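Local structure of SnoaL-like domain-containing protein (Agrobacterium tumefaciens str. C58, 3DXO) at the interface of chains A and B. The protein is a putative isomerase of the SnoaL-like family, whose substrate the structure alone does not show. Residues are numbered along the deposited sequence; one frame, centred on the assembly and turned at random. Chains: chain A/B, uncharacterized SnoaL-like Protein.

The interface of chains A and B. Residues chain A 39-41, 113-115; chain B 74-76, 79, 81, 100.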
ATOM      1  N   VAL A  39      -4.967  -8.265  -5.648  1.00 25.78           N
ATOM      2  CA  VAL A  39      -4.138  -8.005  -6.814  1.00 26.67           C
ATOM      3  C   VAL A  39      -2.686  -7.731  -6.401  1.00 27.40           C
ATOM      4  O   VAL A  39      -2.446  -6.967  -5.458  1.00 28.42           O
ATOM      5  CB  VAL A  39      -4.659  -6.858  -7.732  1.00 26.23           C
ATOM      6  CG1 VAL A  39      -4.591  -5.523  -7.032  1.00 25.50           C
ATOM      7  CG2 VAL A  39      -3.845  -6.832  -9.015  1.00 25.27           C
ATOM      8  N   ASP A  40      -1.744  -8.394  -7.085  1.00 27.28           N
ATOM      9  CA  ASP A  40      -0.308  -8.166  -6.913  1.00 26.96           C
ATOM     10  C   ASP A  40       0.293  -8.117  -8.338  1.00 27.29           C
ATOM     11  O   ASP A  40      -0.449  -8.121  -9.323  1.00 27.52           O
ATOM     12  CB  ASP A  40       0.330  -9.196  -5.962  1.00 26.48           C
ATOM     13  CG  ASP A  40       0.437 -10.625  -6.556  1.00 26.10           C
ATOM     14  OD1 ASP A  40       0.510 -10.831  -7.804  1.00 24.71           O
ATOM     15  OD2 ASP A  40       0.485 -11.543  -5.713  1.00 23.97           O
ATOM     16  N   PRO A  41       1.623  -8.037  -8.467  1.00 27.35           N
ATOM     17  CA  PRO A  41       2.146  -7.943  -9.840  1.00 26.92           C
ATOM     18  C   PRO A  41       2.001  -9.199 -10.696  1.00 27.22           C
ATOM     19  O   PRO A  41       2.134  -9.120 -11.909  1.00 27.46           O
ATOM     20  CB  PRO A  41       3.629  -7.650  -9.642  1.00 26.90           C
ATOM     21  CG  PRO A  41       3.817  -7.405  -8.180  1.00 27.05           C
ATOM     22  CD  PRO A  41       2.690  -8.015  -7.451  1.00 26.76           C
ATOM     23  N   VAL A 113      -3.731  -5.363  -1.804  1.00 26.67           N
ATOM     24  CA  VAL A 113      -2.885  -4.954  -2.934  1.00 26.56           C
ATOM     25  C   VAL A 113      -1.444  -5.297  -2.512  1.00 26.70           C
ATOM     26  O   VAL A 113      -0.960  -4.793  -1.482  1.00 26.32           O
ATOM     27  CB  VAL A 113      -3.018  -3.405  -3.268  1.00 26.24           C
ATOM     28  CG1 VAL A 113      -2.067  -2.995  -4.420  1.00 25.20           C
ATOM     29  CG2 VAL A 113      -4.473  -3.026  -3.591  1.00 25.18           C
ATOM     30  N   GLY A 114      -0.795  -6.181  -3.275  1.00 26.40           N
ATOM     31  CA  GLY A 114       0.594  -6.588  -3.009  1.00 26.33           C
ATOM     32  C   GLY A 114       1.647  -6.027  -3.956  1.00 26.00           C
ATOM     33  O   GLY A 114       1.340  -5.628  -5.079  1.00 27.25           O
ATOM     34  N   PHE A 115       2.888  -5.980  -3.492  1.00 25.23           N
ATOM     35  CA  PHE A 115       4.004  -5.544  -4.296  1.00 25.94           C
ATOM     36  C   PHE A 115       5.206  -6.478  -4.080  1.00 26.85           C
ATOM     37  O   PHE A 115       5.242  -7.205  -3.092  1.00 27.82           O
ATOM     38  CB  PHE A 115       4.369  -4.118  -3.930  1.00 26.60           C
ATOM     39  CG  PHE A 115       3.249  -3.126  -4.163  1.00 26.99           C
ATOM     40  CD1 PHE A 115       2.290  -2.893  -3.172  1.00 27.22           C
ATOM     41  CD2 PHE A 115       3.143  -2.440  -5.360  1.00 26.52           C
ATOM     42  CE1 PHE A 115       1.255  -1.999  -3.383  1.00 27.09           C
ATOM     43  CE2 PHE A 115       2.112  -1.553  -5.570  1.00 26.56           C
ATOM     44  CZ  PHE A 115       1.168  -1.328  -4.589  1.00 26.73           C
TER
ATOM     45  N   ASP B  74       7.653   1.592  -7.899  1.00 26.24           N
ATOM     46  CA  ASP B  74       7.300   0.416  -8.662  1.00 25.72           C
ATOM     47  C   ASP B  74       5.786   0.323  -8.731  1.00 25.91           C
ATOM     48  O   ASP B  74       5.065   1.228  -8.306  1.00 25.60           O
ATOM     49  CB  ASP B  74       7.908  -0.849  -8.018  1.00 25.63           C
ATOM     50  CG  ASP B  74       7.320  -1.165  -6.647  1.00 24.80           C
ATOM     51  OD1 ASP B  74       6.949  -0.238  -5.918  1.00 24.86           O
ATOM     52  OD2 ASP B  74       7.240  -2.344  -6.288  1.00 24.03           O
ATOM     53  N   GLY B  75       5.293  -0.784  -9.262  1.00 26.41           N
ATOM     54  CA  GLY B  75       3.868  -0.979  -9.312  1.00 26.52           C
ATOM     55  C   GLY B  75       3.410  -1.949 -10.361  1.00 26.46           C
ATOM     56  O   GLY B  75       4.192  -2.721 -10.918  1.00 25.75           O
ATOM     57  N   HIS B  76       2.107  -1.891 -10.603  1.00 26.84           N
ATOM     58  CA  HIS B  76       1.435  -2.767 -11.550  1.00 26.83           C
ATOM     59  C   HIS B  76       0.027  -2.252 -11.780  1.00 26.36           C
ATOM     60  O   HIS B  76      -0.554  -1.625 -10.888  1.00 26.16           O
ATOM     61  CB  HIS B  76       1.402  -4.209 -11.033  1.00 26.70           C
ATOM     62  CG  HIS B  76       0.818  -4.344  -9.668  1.00 26.53           C
ATOM     63  ND1 HIS B  76      -0.537  -4.431  -9.445  1.00 26.53           N
ATOM     64  CD2 HIS B  76       1.407  -4.403  -8.454  1.00 26.88           C
ATOM     65  CE1 HIS B  76      -0.759  -4.547  -8.150  1.00 26.80           C
ATOM     66  NE2 HIS B  76       0.405  -4.544  -7.527  1.00 26.95           N
ATOM     67  N   PHE B  79      -1.722   0.791 -10.207  1.00 27.25           N
ATOM     68  CA  PHE B  79      -1.102   1.037  -8.891  1.00 27.01           C
ATOM     69  C   PHE B  79       0.368   1.413  -8.979  1.00 27.24           C
ATOM     70  O   PHE B  79       1.144   0.793  -9.718  1.00 27.06           O
ATOM     71  CB  PHE B  79      -1.216  -0.190  -7.976  1.00 26.15           C
ATOM     72  CG  PHE B  79      -2.610  -0.488  -7.561  1.00 25.96           C
ATOM     73  CD1 PHE B  79      -3.240   0.298  -6.603  1.00 25.43           C
ATOM     74  CD2 PHE B  79      -3.301  -1.542  -8.125  1.00 25.64           C
ATOM     75  CE1 PHE B  79      -4.539   0.038  -6.217  1.00 25.15           C
ATOM     76  CE2 PHE B  79      -4.597  -1.812  -7.736  1.00 25.66           C
ATOM     77  CZ  PHE B  79      -5.217  -1.014  -6.778  1.00 25.49           C
ATOM     78  N   ARG B  81       3.620   2.435  -6.189  1.00 26.38           N
ATOM     79  CA  ARG B  81       4.114   2.465  -4.817  1.00 26.42           C
ATOM     80  C   ARG B  81       5.474   3.135  -4.769  1.00 26.16           C
ATOM     81  O   ARG B  81       6.349   2.851  -5.594  1.00 25.73           O
ATOM     82  CB  ARG B  81       4.303   1.070  -4.239  1.00 26.89           C
ATOM     83  CG  ARG B  81       5.085   1.126  -2.918  1.00 26.82           C
ATOM     84  CD  ARG B  81       5.365  -0.211  -2.287  1.00 26.33           C
ATOM     85  NE  ARG B  81       6.232  -1.054  -3.087  1.00 25.42           N
ATOM     86  CZ  ARG B  81       6.867  -2.107  -2.607  1.00 25.18           C
ATOM     87  NH1 ARG B  81       6.773  -2.420  -1.331  1.00 25.22           N
ATOM     88  NH2 ARG B  81       7.614  -2.850  -3.400  1.00 25.51           N
ATOM     89  N   VAL B 100       0.617   4.219  -1.522  1.00 28.60           N
ATOM     90  CA  VAL B 100       0.076   3.431  -2.612  1.00 27.92           C
ATOM     91  C   VAL B 100      -0.914   4.375  -3.286  1.00 27.86           C
ATOM     92  O   VAL B 100      -1.838   4.841  -2.645  1.00 27.64           O
ATOM     93  CB  VAL B 100      -0.567   2.138  -2.140  1.00 26.98           C
ATOM     94  CG1 VAL B 100      -1.147   1.358  -3.344  1.00 26.77           C
ATOM     95  CG2 VAL B 100       0.484   1.317  -1.434  1.00 25.77           C
TER
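In the deposited assembly two copies pair through their sheets with two-fold symmetry; the pair may be the biological dimer, as in many SnoaL-like proteins. This patch has a symmetry twin. Its most buried part surrounds B:His76, which has more surface hidden than any other residue of this patch. Its CG sits between the backbone N and carbonyl carbon (chi1 54°), and the ring enters between strand 109-117 and the loop that follows strand 36-39 of chain A. The ring NE2 donates a hydrogen bond to the backbone O of A:Gly114 at 2.8 Å. The acceptor lies near the imidazole plane. NE2 lies almost on the C=O axis (174°), though the bond is bent at the hydrogen (147°). One imidazole face is covered by the A:Asp40-A:Pro41 peptide, with the A:Asp40 carbonyl carbon over its centre. Bond and peptide together should fix the ring's rotation.

Beside it, B:Phe79 lies with one face under A:Val113 CG1, while its CE2 meets A:Val39 CG1 at 3.8 Å. A:Phe115 crosses B:His76 at about a right angle. B:Arg81 CB packs over one face of the A:Phe115 ring, toward the rim, and A:Phe115 CZ meets B:Val100 CG1 at 3.8 Å.

The contact is looser at B:Asp74 and B:Gly75, which hide little surface. The B:Asp74 carboxylate holds the B:Arg81 guanidinium side-on: NE donates to the syn lone pair of OD1, and NH2 forms a salt bridge with OD2. This pairing should steady the guanidinium, with A:Phe115 CB over the centre of one face, 3.5 Å from B:Arg81 CZ.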